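Local atomic coordinates of esterase (Xanthomonas oryzae pv. oryzae, PDB entry 3H2J), a protein that probably hydrolyses carboxylic esters as a lipase-like enzyme of the alpha/beta-hydrolase class. Residues P80-G85 with Y118-S123; D106-T111 with T380-I385; A201-S206 with D390-K395. All coordinates share one frame; numbering follows the deposited sequence.

Interaction 1: residues P80-G85 with Y118-S123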
loop_
_atom_site.group_PDB
_atom_site.type_symbol
_atom_site.label_atom_id
_atom_site.label_comp_id
_atom_site.label_asym_id
_atom_site.label_seq_id
_atom_site.Cartn_x
_atom_site.Cartn_y
_atom_site.Cartn_z
ATOM N N PRO A 80 14.982 2.287 14.135
ATOM C CA PRO A 80 13.687 1.612 14.198
ATOM C C PRO A 80 13.516 1.053 12.782
ATOM O O PRO A 80 14.068 1.617 11.827
ATOM C CB PRO A 80 12.715 2.753 14.496
ATOM C CG PRO A 80 13.358 3.927 13.821
ATOM C CD PRO A 80 14.815 3.752 14.207
ATOM N N LEU A 81 12.788 -0.053 12.645
ATOM C CA LEU A 81 12.562 -0.673 11.341
ATOM C C LEU A 81 11.148 -0.327 10.888
ATOM O O LEU A 81 10.178 -0.683 11.546
ATOM C CB LEU A 81 12.714 -2.192 11.443
ATOM C CG LEU A 81 12.539 -3.004 10.156
ATOM C CD1 LEU A 81 13.636 -2.634 9.168
ATOM C CD2 LEU A 81 12.593 -4.494 10.476
ATOM N N LEU A 82 11.032 0.373 9.769
ATOM C CA LEU A 82 9.721 0.767 9.272
ATOM C C LEU A 82 9.321 0.030 8.008
ATOM O O LEU A 82 9.913 0.234 6.948
ATOM C CB LEU A 82 9.695 2.276 9.001
ATOM C CG LEU A 82 8.463 2.828 8.272
ATOM C CD1 LEU A 82 7.240 2.735 9.168
ATOM C CD2 LEU A 82 8.718 4.273 7.879
ATOM N N GLY A 83 8.311 -0.829 8.130
ATOM C CA GLY A 83 7.812 -1.563 6.983
ATOM C C GLY A 83 6.902 -0.629 6.203
ATOM O O GLY A 83 6.040 0.028 6.789
ATOM N N TRP A 84 7.090 -0.565 4.888
ATOM C CA TRP A 84 6.295 0.330 4.042
ATOM C C TRP A 84 5.485 -0.376 2.962
ATOM O O TRP A 84 5.949 -1.341 2.356
ATOM C CB TRP A 84 7.212 1.354 3.373
ATOM C CG TRP A 84 6.503 2.248 2.390
ATOM C CD1 TRP A 84 6.486 2.128 1.031
ATOM C CD2 TRP A 84 5.710 3.400 2.704
ATOM N NE1 TRP A 84 5.734 3.142 0.475
ATOM C CE2 TRP A 84 5.247 3.936 1.482
ATOM C CE3 TRP A 84 5.350 4.033 3.904
ATOM C CZ2 TRP A 84 4.439 5.079 1.422
ATOM C CZ3 TRP A 84 4.543 5.172 3.845
ATOM C CH2 TRP A 84 4.099 5.682 2.611
ATOM N N GLY A 85 4.271 0.118 2.726
ATOM C CA GLY A 85 3.417 -0.451 1.699
ATOM C C GLY A 85 3.228 0.562 0.582
ATOM O O GLY A 85 2.710 1.661 0.815
ATOM N N TYR A 118 15.113 6.511 9.908
ATOM C CA TYR A 118 14.253 5.345 9.871
ATOM C C TYR A 118 14.742 4.403 8.784
ATOM O O TYR A 118 14.911 4.812 7.632
ATOM C CB TYR A 118 12.798 5.716 9.554
ATOM C CG TYR A 118 12.097 6.545 10.606
ATOM C CD1 TYR A 118 12.167 7.938 10.589
ATOM C CD2 TYR A 118 11.356 5.938 11.617
ATOM C CE1 TYR A 118 11.513 8.703 11.549
ATOM C CE2 TYR A 118 10.701 6.695 12.585
ATOM C CZ TYR A 118 10.785 8.076 12.544
ATOM O OH TYR A 118 10.140 8.824 13.502
ATOM N N VAL A 119 15.004 3.155 9.154
ATOM C CA VAL A 119 15.398 2.160 8.166
ATOM C C VAL A 119 14.041 1.838 7.538
ATOM O O VAL A 119 13.096 1.494 8.250
ATOM C CB VAL A 119 15.979 0.886 8.830
ATOM C CG1 VAL A 119 16.140 -0.227 7.793
ATOM C CG2 VAL A 119 17.319 1.200 9.469
ATOM N N VAL A 120 13.929 1.983 6.222
ATOM C CA VAL A 120 12.664 1.715 5.548
ATOM C C VAL A 120 12.758 0.471 4.675
ATOM O O VAL A 120 13.708 0.307 3.915
ATOM C CB VAL A 120 12.229 2.914 4.658
ATOM C CG1 VAL A 120 10.842 2.656 4.069
ATOM C CG2 VAL A 120 12.218 4.198 5.476
ATOM N N VAL A 121 11.772 -0.410 4.806
ATOM C CA VAL A 121 11.719 -1.626 4.010
ATOM C C VAL A 121 10.349 -1.737 3.359
ATOM O O VAL A 121 9.326 -1.604 4.022
ATOM C CB VAL A 121 11.966 -2.892 4.860
ATOM C CG1 VAL A 121 10.991 -2.943 6.021
ATOM C CG2 VAL A 121 11.815 -4.138 3.990
ATOM N N GLY A 122 10.342 -1.966 2.051
ATOM C CA GLY A 122 9.091 -2.106 1.334
ATOM C C GLY A 122 9.173 -3.248 0.342
ATOM O O GLY A 122 10.178 -3.400 -0.344
ATOM N N SER A 123 8.129 -4.066 0.283
ATOM C CA SER A 123 8.082 -5.176 -0.657
ATOM C C SER A 123 7.424 -4.656 -1.929
ATOM O O SER A 123 6.574 -3.773 -1.865
ATOM C CB SER A 123 7.247 -6.321 -0.086
ATOM O OG SER A 123 6.968 -7.293 -1.072
HETATM O O HOH W 1 5.923 -1.538 -0.407
HETATM O O HOH W 2 5.603 -3.846 1.834
#

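Interaction 2: residues D106-T111 with T380-I385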
loop_
_atom_site.group_PDB
_atom_site.type_symbol
_atom_site.label_atom_id
_atom_site.label_comp_id
_atom_site.label_asym_id
_atom_site.label_seq_id
_atom_site.Cartn_x
_atom_site.Cartn_y
_atom_site.Cartn_z
ATOM N N ASP A 106 14.441 11.558 -5.117
ATOM C CA ASP A 106 13.334 12.467 -4.831
ATOM C C ASP A 106 12.035 11.725 -4.553
ATOM O O ASP A 106 11.145 11.656 -5.404
ATOM C CB ASP A 106 13.121 13.447 -5.985
ATOM C CG ASP A 106 12.014 14.448 -5.697
ATOM O OD1 ASP A 106 12.068 15.106 -4.636
ATOM O OD2 ASP A 106 11.090 14.579 -6.529
ATOM N N ASP A 107 11.940 11.166 -3.356
ATOM C CA ASP A 107 10.756 10.433 -2.928
ATOM C C ASP A 107 10.662 10.612 -1.421
ATOM O O ASP A 107 11.671 10.533 -0.724
ATOM C CB ASP A 107 10.891 8.946 -3.251
ATOM C CG ASP A 107 9.612 8.180 -2.985
ATOM O OD1 ASP A 107 8.756 8.110 -3.896
ATOM O OD2 ASP A 107 9.454 7.664 -1.858
ATOM N N PRO A 108 9.454 10.859 -0.898
ATOM C CA PRO A 108 9.269 11.048 0.544
ATOM C C PRO A 108 9.886 9.951 1.417
ATOM O O PRO A 108 10.257 10.210 2.553
ATOM C CB PRO A 108 7.755 11.127 0.688
ATOM C CG PRO A 108 7.341 11.773 -0.599
ATOM C CD PRO A 108 8.178 11.037 -1.617
ATOM N N LEU A 109 9.988 8.729 0.899
ATOM C CA LEU A 109 10.582 7.645 1.682
ATOM C C LEU A 109 12.035 7.974 1.996
ATOM O O LEU A 109 12.545 7.640 3.067
ATOM C CB LEU A 109 10.507 6.316 0.930
ATOM C CG LEU A 109 9.099 5.752 0.756
ATOM C CD1 LEU A 109 9.183 4.362 0.137
ATOM C CD2 LEU A 109 8.394 5.705 2.111
ATOM N N VAL A 110 12.701 8.634 1.054
ATOM C CA VAL A 110 14.095 9.026 1.242
ATOM C C VAL A 110 14.190 10.380 1.949
ATOM O O VAL A 110 14.822 10.505 2.998
ATOM C CB VAL A 110 14.833 9.158 -0.113
ATOM C CG1 VAL A 110 16.248 9.688 0.111
ATOM C CG2 VAL A 110 14.876 7.811 -0.822
ATOM N N THR A 111 13.543 11.381 1.363
ATOM C CA THR A 111 13.579 12.755 1.873
ATOM C C THR A 111 12.914 13.042 3.222
ATOM O O THR A 111 13.343 13.946 3.943
ATOM C CB THR A 111 12.977 13.737 0.833
ATOM O OG1 THR A 111 11.576 13.476 0.672
ATOM C CG2 THR A 111 13.667 13.573 -0.513
ATOM N N THR A 380 -2.083 13.465 -0.229
ATOM C CA THR A 380 -2.004 12.945 1.134
ATOM C C THR A 380 -0.752 12.123 1.383
ATOM O O THR A 380 -0.407 11.846 2.528
ATOM C CB THR A 380 -3.226 12.061 1.483
ATOM O OG1 THR A 380 -3.187 10.851 0.715
ATOM C CG2 THR A 380 -4.518 12.807 1.190
ATOM N N LYS A 381 -0.065 11.733 0.319
ATOM C CA LYS A 381 1.128 10.921 0.486
ATOM C C LYS A 381 2.181 11.623 1.343
ATOM O O LYS A 381 2.427 11.225 2.486
ATOM C CB LYS A 381 1.723 10.563 -0.875
ATOM C CG LYS A 381 2.926 9.645 -0.780
ATOM C CD LYS A 381 3.489 9.335 -2.148
ATOM C CE LYS A 381 4.717 8.460 -2.037
ATOM N NZ LYS A 381 5.320 8.174 -3.371
ATOM N N GLU A 382 2.789 12.669 0.795
ATOM C CA GLU A 382 3.829 13.401 1.510
ATOM C C GLU A 382 3.301 14.167 2.722
ATOM O O GLU A 382 3.931 14.175 3.776
ATOM C CB GLU A 382 4.555 14.352 0.549
ATOM C CG GLU A 382 5.697 15.121 1.193
ATOM C CD GLU A 382 6.695 15.656 0.185
ATOM O OE1 GLU A 382 6.267 16.279 -0.810
ATOM O OE2 GLU A 382 7.913 15.459 0.392
ATOM N N SER A 383 2.148 14.811 2.569
ATOM C CA SER A 383 1.546 15.565 3.662
ATOM C C SER A 383 1.321 14.654 4.869
ATOM O O SER A 383 1.695 14.988 5.996
ATOM C CB SER A 383 0.214 16.163 3.205
ATOM O OG SER A 383 -0.359 16.961 4.220
ATOM N N CYS A 384 0.710 13.499 4.631
ATOM C CA CYS A 384 0.454 12.545 5.705
ATOM C C CYS A 384 1.720 11.896 6.248
ATOM O O CYS A 384 1.795 11.587 7.436
ATOM C CB CYS A 384 -0.512 11.455 5.238
ATOM S SG CYS A 384 -2.273 11.825 5.529
ATOM N N ILE A 385 2.709 11.672 5.385
ATOM C CA ILE A 385 3.959 11.068 5.833
ATOM C C ILE A 385 4.625 11.972 6.878
ATOM O O ILE A 385 5.106 11.503 7.908
ATOM C CB ILE A 385 4.931 10.825 4.643
ATOM C CG1 ILE A 385 4.460 9.611 3.836
ATOM C CG2 ILE A 385 6.349 10.598 5.150
ATOM C CD1 ILE A 385 5.341 9.269 2.633
HETATM O O HOH W 3 10.326 15.181 -0.830
#

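Interaction 3: residues A201-S206 with D390-K395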
loop_
_atom_site.group_PDB
_atom_site.type_symbol
_atom_site.label_atom_id
_atom_site.label_comp_id
_atom_site.label_asym_id
_atom_site.label_seq_id
_atom_site.Cartn_x
_atom_site.Cartn_y
_atom_site.Cartn_z
ATOM N N ALA A 201 4.342 1.292 16.522
ATOM C CA ALA A 201 3.542 2.304 15.844
ATOM C C ALA A 201 3.112 1.862 14.457
ATOM O O ALA A 201 3.851 1.180 13.756
ATOM C CB ALA A 201 4.326 3.614 15.750
ATOM N N SER A 202 1.898 2.247 14.080
ATOM C CA SER A 202 1.359 1.933 12.766
ATOM C C SER A 202 0.661 3.193 12.271
ATOM O O SER A 202 -0.116 3.809 13.005
ATOM C CB SER A 202 0.351 0.788 12.852
ATOM O OG SER A 202 -0.176 0.491 11.566
ATOM N N ALA A 203 0.934 3.583 11.033
ATOM C CA ALA A 203 0.309 4.783 10.503
ATOM C C ALA A 203 -0.161 4.624 9.067
ATOM O O ALA A 203 0.470 5.127 8.134
ATOM C CB ALA A 203 1.261 5.938 10.608
ATOM N N PRO A 204 -1.270 3.897 8.870
ATOM C CA PRO A 204 -1.812 3.689 7.524
ATOM C C PRO A 204 -2.242 5.037 6.950
ATOM O O PRO A 204 -2.799 5.873 7.666
ATOM C CB PRO A 204 -3.004 2.762 7.767
ATOM C CG PRO A 204 -2.610 2.004 9.008
ATOM C CD PRO A 204 -1.993 3.088 9.867
ATOM N N ILE A 205 -2.003 5.237 5.660
ATOM C CA ILE A 205 -2.346 6.486 4.996
ATOM C C ILE A 205 -3.309 6.298 3.830
ATOM O O ILE A 205 -3.014 5.567 2.882
ATOM C CB ILE A 205 -1.080 7.181 4.434
ATOM C CG1 ILE A 205 -0.063 7.422 5.552
ATOM C CG2 ILE A 205 -1.465 8.490 3.741
ATOM C CD1 ILE A 205 -0.526 8.389 6.598
ATOM N N SER A 206 -4.458 6.962 3.915
ATOM C CA SER A 206 -5.472 6.939 2.869
ATOM C C SER A 206 -5.767 5.556 2.321
ATOM O O SER A 206 -5.825 5.363 1.101
ATOM C CB SER A 206 -5.042 7.857 1.718
ATOM O OG SER A 206 -4.726 9.152 2.197
ATOM N N ASP A 390 5.893 13.126 12.519
ATOM C CA ASP A 390 5.938 14.073 13.633
ATOM C C ASP A 390 5.025 13.755 14.810
ATOM O O ASP A 390 5.428 13.896 15.968
ATOM C CB ASP A 390 5.597 15.484 13.139
ATOM C CG ASP A 390 6.543 15.971 12.058
ATOM O OD1 ASP A 390 7.647 15.405 11.942
ATOM O OD2 ASP A 390 6.184 16.927 11.335
ATOM N N GLN A 391 3.797 13.335 14.512
ATOM C CA GLN A 391 2.809 13.055 15.545
ATOM C C GLN A 391 2.790 11.659 16.162
ATOM O O GLN A 391 2.328 11.500 17.292
ATOM C CB GLN A 391 1.416 13.401 15.012
ATOM C CG GLN A 391 1.206 14.893 14.793
ATOM C CD GLN A 391 -0.182 15.224 14.281
ATOM O OE1 GLN A 391 -1.179 14.673 14.754
ATOM N NE2 GLN A 391 -0.257 16.137 13.318
ATOM N N LEU A 392 3.286 10.650 15.451
ATOM C CA LEU A 392 3.276 9.300 16.011
ATOM C C LEU A 392 4.601 8.547 15.994
ATOM O O LEU A 392 5.071 8.097 17.035
ATOM C CB LEU A 392 2.220 8.429 15.311
ATOM C CG LEU A 392 2.145 6.994 15.859
ATOM C CD1 LEU A 392 1.620 7.023 17.294
ATOM C CD2 LEU A 392 1.244 6.133 14.986
ATOM N N LEU A 393 5.194 8.399 14.815
ATOM C CA LEU A 393 6.442 7.648 14.681
ATOM C C LEU A 393 7.582 8.154 15.563
ATOM O O LEU A 393 8.206 7.374 16.282
ATOM C CB LEU A 393 6.886 7.635 13.217
ATOM C CG LEU A 393 5.827 7.191 12.198
ATOM C CD1 LEU A 393 6.492 7.037 10.837
ATOM C CD2 LEU A 393 5.188 5.870 12.624
ATOM N N ASP A 394 7.851 9.455 15.512
ATOM C CA ASP A 394 8.928 10.033 16.309
ATOM C C ASP A 394 8.720 9.800 17.804
ATOM O O ASP A 394 9.672 9.529 18.535
ATOM C CB ASP A 394 9.048 11.538 16.028
ATOM C CG ASP A 394 10.200 12.187 16.784
ATOM O OD1 ASP A 394 10.002 12.618 17.942
ATOM O OD2 ASP A 394 11.312 12.254 16.219
ATOM N N LYS A 395 7.473 9.890 18.255
ATOM C CA LYS A 395 7.176 9.704 19.670
ATOM C C LYS A 395 7.335 8.264 20.131
ATOM O O LYS A 395 7.657 8.014 21.293
ATOM C CB LYS A 395 5.752 10.179 19.982
ATOM C CG LYS A 395 5.460 11.589 19.503
ATOM C CD LYS A 395 4.115 12.077 20.020
ATOM C CE LYS A 395 3.732 13.412 19.402
ATOM N NZ LYS A 395 4.778 14.447 19.614
#

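Interaction 1: residues P80-G85 with Y118-S123
Trp84 O is gripped by two waters that both lead to Ser123. Water 1 donates to Trp84 O at 2.8 Å and also to Ser123 O; water 2 donates to Trp84 O and accepts from Ser123 N. Upstream of this hydrated end the strands bond directly. Trp84 N meets Val121 O at 2.6 Å, tilted 19° from the carbonyl plane, whereas Leu82 N reaches Val119 O nearly head-on, with a C=O...N angle of 173°. Val121 N to Leu82 O and Val119 N to Pro80 O complete the parallel pattern. Strands 79-85 and 119-123 are thus neighbours in the central sheet, joined through helices 96-102 and 108-114 by a beta-alpha-beta crossover, in the inverted strand order of the alpha/beta-hydrolase fold. Leu81, Val119 and Val121 share the face covered by helix 141-161, Leu81 CD1 lying 3.7 Å from Val119 CG1. Val121 CG1, set between backbone N and carbonyl carbon (chi1 55°), comes within 3.6 Å of Gly83 CA. On the other face Trp84 CB touches Val120 CG1. Just before the first bridged pair, Leu81 with Val119, Pro80 CG meets Tyr118 CD2 obliquely at 3.6 Å, while the Tyr118 ring also takes a cation-pi contact from Arg397.

Interaction 2: residues D106-T111 with T380-I385
A proline wedge with a polar fringe joins the start of helix 108-114 to the N-terminal half of helix 376-396, in a partly buried seam on one side of the central sheet. Pro108 carries it: its CB packs against Ile385 CD1 at 3.6 Å, and its CG lies beside the chain of Glu382, 4.0 Å from Glu382 CB, the two side chains crossing at about a right angle. On one flank Lys381, extended with all four torsions near 180°, brings NZ to Asp107 OD1 at 3.5 Å, a weak, long salt bridge. The other oxygen of this carboxylate has separate work: Asp107 is the N-cap, and its OD2 accepts from Leu109 N at 3.0 Å, met on the anti side and 32° out of the carboxylate plane. The capping bond would limit rotation of the carboxylate that Lys381 approaches. On the other flank, water 3 bridges Thr111 OG1 and Glu382 OE2, donating to the latter at 2.7 Å, while the same oxygen forms a salt bridge with Arg112. Behind the seam, Leu109 and Ile385 both rest on Trp84 of strand 79-85, helix 18-25 touches Thr111 and Val110, and the Cys384-Cys331 disulfide ties helix 376-396 to strand 328-332.

Interaction 3: residues A201-S206 with D390-K395
Ala201 CB enters the notch between two consecutive leucines, lying 4.0 Å from Leu392 CG and just as far from Leu393 CD2. Two residues on, the methyl of Ala203 points to the helix and reaches the same pair more loosely, at 4.4 Å from CB to Leu392 CD2 and equally to Leu393 CD2. The four groups mesh as a diamond: Ala201 CB and Ala203 CB stand 6.4 Å apart, and Leu392 CD2 and Leu393 CD2, 4.6 Å apart, fill the shallow saddle between them. Different first torsions bring the leucines together, Leu392 having CG anti to the backbone N (chi1 -180°) and Leu393 having it anti to the carbonyl carbon (chi1 -51°). Leu392 CD2 drops furthest into the strand, touching Ser202 O at 3.3 Å, while the Ser202 side chain leaves on the other side, where its OG is bonded to Gln186. The small Ala201 and Ala203 side chains are consistent with the close approach of helix 376-396 to strand 198-205, segment axes lying 8.3 Å apart at 151°, roughly antiparallel. This is the helix-on-sheet layering of the alpha/beta-hydrolase fold; Met171 of strand 169-175 and Leu329 of strand 328-332 extend the apolar bed. No hydrogen bond crosses the contact, so between these segments the helix is held by apolar contact and complementary shape, while the backbone of Ala201 to Ala203 bonds to adjacent strands.

In the fold
Interactions 1 and 3 are buried in or against the same central sheet, whereas interaction 2 is only partly buried. Interaction 1 joins strands within the sheet by backbone hydrogen bonds; interactions 2 and 3 share helix 376-396, which meets another helix in interaction 2 and a strand in interaction 3. Their chemistry follows: mainly apolar contacts, with no hydrogen bond across, in interaction 3; a salt bridge and water beside an apolar centre in interaction 2. Trp84 ties interaction 1 to interaction 2, its CD2 lying 3.6 Å from Leu109 CD2. Thr380 OG1 and Ser206 OG, 2.7 Å apart in a probable hydrogen bond, join interactions 2 and 3 near His377 of a possible catalytic triad.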